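Hypoxanthine-guanine phosphoribosyltransferase (HGPRT) (Schistosoma mansoni, PDB 5IPF) catalyses the transfer of a phosphoribosyl group from phosphoribosyl pyrophosphate to hypoxanthine or guanine, yielding IMP or GMP, probably in purine salvage. Local coordinates at residues 57-61 against 62-66. Numbering follows the deposited sequence.
Sequences VLIPN and GMIKD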
ATOM      1  N   VAL A  57     -11.361  15.238 -10.390  1.00 38.59           N
ATOM      2  CA  VAL A  57     -10.285  14.861  -9.481  1.00 36.81           C
ATOM      3  C   VAL A  57      -9.025  15.607  -9.893  1.00 35.55           C
ATOM      4  O   VAL A  57      -8.623  15.559 -11.061  1.00 35.59           O
ATOM      5  CB  VAL A  57     -10.052  13.343  -9.504  1.00 46.06           C
ATOM      6  CG1 VAL A  57      -8.882  12.981  -8.609  1.00 34.77           C
ATOM      7  CG2 VAL A  57     -11.311  12.604  -9.081  1.00 39.93           C
ATOM      8  N   LEU A  58      -8.403  16.301  -8.940  1.00 34.75           N
ATOM      9  CA  LEU A  58      -7.186  17.050  -9.239  1.00 33.91           C
ATOM     10  C   LEU A  58      -5.940  16.195  -9.017  1.00 32.48           C
ATOM     11  O   LEU A  58      -5.141  16.000  -9.939  1.00 34.44           O
ATOM     12  CB  LEU A  58      -7.126  18.328  -8.395  1.00 34.20           C
ATOM     13  CG  LEU A  58      -6.133  19.365  -8.931  1.00 38.85           C
ATOM     14  CD1 LEU A  58      -6.576  19.867 -10.300  1.00 35.34           C
ATOM     15  CD2 LEU A  58      -5.950  20.523  -7.963  1.00 36.38           C
ATOM     16  N   ILE A  59      -5.759  15.683  -7.803  1.00 34.72           N
ATOM     17  CA  ILE A  59      -4.617  14.824  -7.498  1.00 31.28           C
ATOM     18  C   ILE A  59      -5.120  13.506  -6.921  1.00 30.79           C
ATOM     19  O   ILE A  59      -5.680  13.488  -5.815  1.00 31.10           O
ATOM     20  CB  ILE A  59      -3.640  15.509  -6.528  1.00 31.56           C
ATOM     21  CG1 ILE A  59      -3.357  16.944  -6.971  1.00 32.66           C
ATOM     22  CG2 ILE A  59      -2.337  14.733  -6.457  1.00 30.68           C
ATOM     23  CD1 ILE A  59      -2.336  17.655  -6.114  1.00 30.25           C
ATOM     24  N   PRO A  60      -4.959  12.390  -7.631  1.00 30.83           N
ATOM     25  CA  PRO A  60      -5.339  11.094  -7.058  1.00 31.16           C
ATOM     26  C   PRO A  60      -4.473  10.741  -5.857  1.00 30.38           C
ATOM     27  O   PRO A  60      -3.337  11.202  -5.722  1.00 29.52           O
ATOM     28  CB  PRO A  60      -5.116  10.113  -8.215  1.00 31.54           C
ATOM     29  CG  PRO A  60      -5.209  10.958  -9.444  1.00 36.27           C
ATOM     30  CD  PRO A  60      -4.621  12.284  -9.060  1.00 31.08           C
ATOM     31  N   ASN A  61      -5.033   9.901  -4.984  1.00 30.98           N
ATOM     32  CA  ASN A  61      -4.377   9.564  -3.723  1.00 31.38           C
ATOM     33  C   ASN A  61      -3.008   8.925  -3.958  1.00 29.85           C
ATOM     34  O   ASN A  61      -1.998   9.338  -3.366  1.00 42.31           O
ATOM     35  CB  ASN A  61      -5.294   8.638  -2.920  1.00 31.85           C
ATOM     36  CG  ASN A  61      -4.692   8.211  -1.603  1.00 42.49           C
ATOM     37  OD1 ASN A  61      -3.923   7.253  -1.546  1.00 39.78           O
ATOM     38  ND2 ASN A  61      -5.047   8.912  -0.533  1.00 49.36           N
ATOM     39  N   GLY A  62      -2.954   7.920  -4.834  1.00 30.28           N
ATOM     40  CA  GLY A  62      -1.696   7.244  -5.098  1.00 35.80           C
ATOM     41  C   GLY A  62      -0.624   8.159  -5.651  1.00 29.20           C
ATOM     42  O   GLY A  62       0.564   7.968  -5.373  1.00 35.19           O
ATOM     43  N   MET A  63      -1.019   9.162  -6.439  1.00 29.11           N
ATOM     44  CA  MET A  63      -0.053  10.149  -6.907  1.00 39.11           C
ATOM     45  C   MET A  63       0.493  10.972  -5.746  1.00 28.13           C
ATOM     46  O   MET A  63       1.685  11.311  -5.721  1.00 28.00           O
ATOM     47  CB  MET A  63      -0.697  11.051  -7.958  1.00 41.39           C
ATOM     48  CG  MET A  63       0.265  12.029  -8.599  1.00 47.60           C
ATOM     49  SD  MET A  63      -0.512  13.028  -9.879  1.00 45.20           S
ATOM     50  CE  MET A  63       0.782  14.230 -10.176  1.00 61.11           C
ATOM     51  N   ILE A  64      -0.364  11.297  -4.773  1.00 28.10           N
ATOM     52  CA  ILE A  64       0.098  11.982  -3.569  1.00 27.87           C
ATOM     53  C   ILE A  64       1.169  11.157  -2.874  1.00 27.73           C
ATOM     54  O   ILE A  64       2.244  11.664  -2.537  1.00 38.30           O
ATOM     55  CB  ILE A  64      -1.077  12.270  -2.618  1.00 28.29           C
ATOM     56  CG1 ILE A  64      -2.177  13.056  -3.328  1.00 28.73           C
ATOM     57  CG2 ILE A  64      -0.586  13.015  -1.383  1.00 29.70           C
ATOM     58  CD1 ILE A  64      -3.373  13.337  -2.449  1.00 31.02           C
ATOM     59  N   LYS A  65       0.890   9.867  -2.649  1.00 28.01           N
ATOM     60  CA  LYS A  65       1.865   9.022  -1.959  1.00 40.86           C
ATOM     61  C   LYS A  65       3.166   8.907  -2.753  1.00 37.73           C
ATOM     62  O   LYS A  65       4.266   8.996  -2.181  1.00 47.99           O
ATOM     63  CB  LYS A  65       1.260   7.643  -1.692  1.00 28.81           C
ATOM     64  CG  LYS A  65       0.047   7.682  -0.769  1.00 29.90           C
ATOM     65  CD  LYS A  65      -0.474   6.289  -0.454  1.00 56.72           C
ATOM     66  CE  LYS A  65      -1.646   6.348   0.517  1.00 71.38           C
ATOM     67  NZ  LYS A  65      -2.210   5.000   0.808  1.00 79.92           N
ATOM     68  N   ASP A  66       3.059   8.722  -4.074  1.00 28.31           N
ATOM     69  CA  ASP A  66       4.239   8.714  -4.936  1.00 28.70           C
ATOM     70  C   ASP A  66       5.082   9.966  -4.741  1.00 35.47           C
ATOM     71  O   ASP A  66       6.315   9.891  -4.671  1.00 29.11           O
ATOM     72  CB  ASP A  66       3.822   8.588  -6.403  1.00 39.73           C
ATOM     73  CG  ASP A  66       3.455   7.170  -6.786  1.00 55.56           C
ATOM     74  OD1 ASP A  66       3.986   6.226  -6.163  1.00 54.92           O
ATOM     75  OD2 ASP A  66       2.641   7.002  -7.718  1.00 68.59           O
TER
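The backbone N of I64 donates to P60 O at 3.1 Å and that of K65 to N61 O at 3.0 Å with an N-H...O angle of 160°, the two i to i+4 bonds that start the first turn of helix 61-81. P60, at the N-cap position, links strand 54-59 to the helix. I59 CG2 rests against I64 CG1 at 3.6 Å, the two isoleucine side chains crossing at about a right angle. I59 CG2, anti to the backbone N, is the branch that meets the helix, and it also lies 4.2 Å from M63 SD. The extended M63 chain leads away from the turn, though its sulfur SD still passes 4.3 Å from P60 CD. This is a strand-to-helix corner of the phosphoribosyltransferase fold. Strand 54-59 forms one edge of a three-stranded antiparallel sheet within the chain, with a classic beta bulge where L58 and I59 both face I230. I59 and I64 both pack on I230, while I59 and M63 meet F206 of strand 203-208, so the apolar side of the turn meets a strand of each sheet. Elsewhere on the turn, N61 CG stands anti to the backbone N (chi1 179°), and the amide oxygen OD1 lies alongside the end of the extended K65 chain, 3.2 Å from CE and 3.7 Å from NZ. The backbone N of N61 donates to H229 ND1, and ND2 makes a weak hydrogen bond to H228 O, both linking the start of the helix to the residues just before strand 230-233. A second subunit abuts the same turn: D66 OD2 accepts a hydrogen bond from the backbone N of G62 of that neighbouring subunit, the backbone N of G62 here donates to D66 OD2 of the neighbour, and P60 packs on M63 of the neighbour.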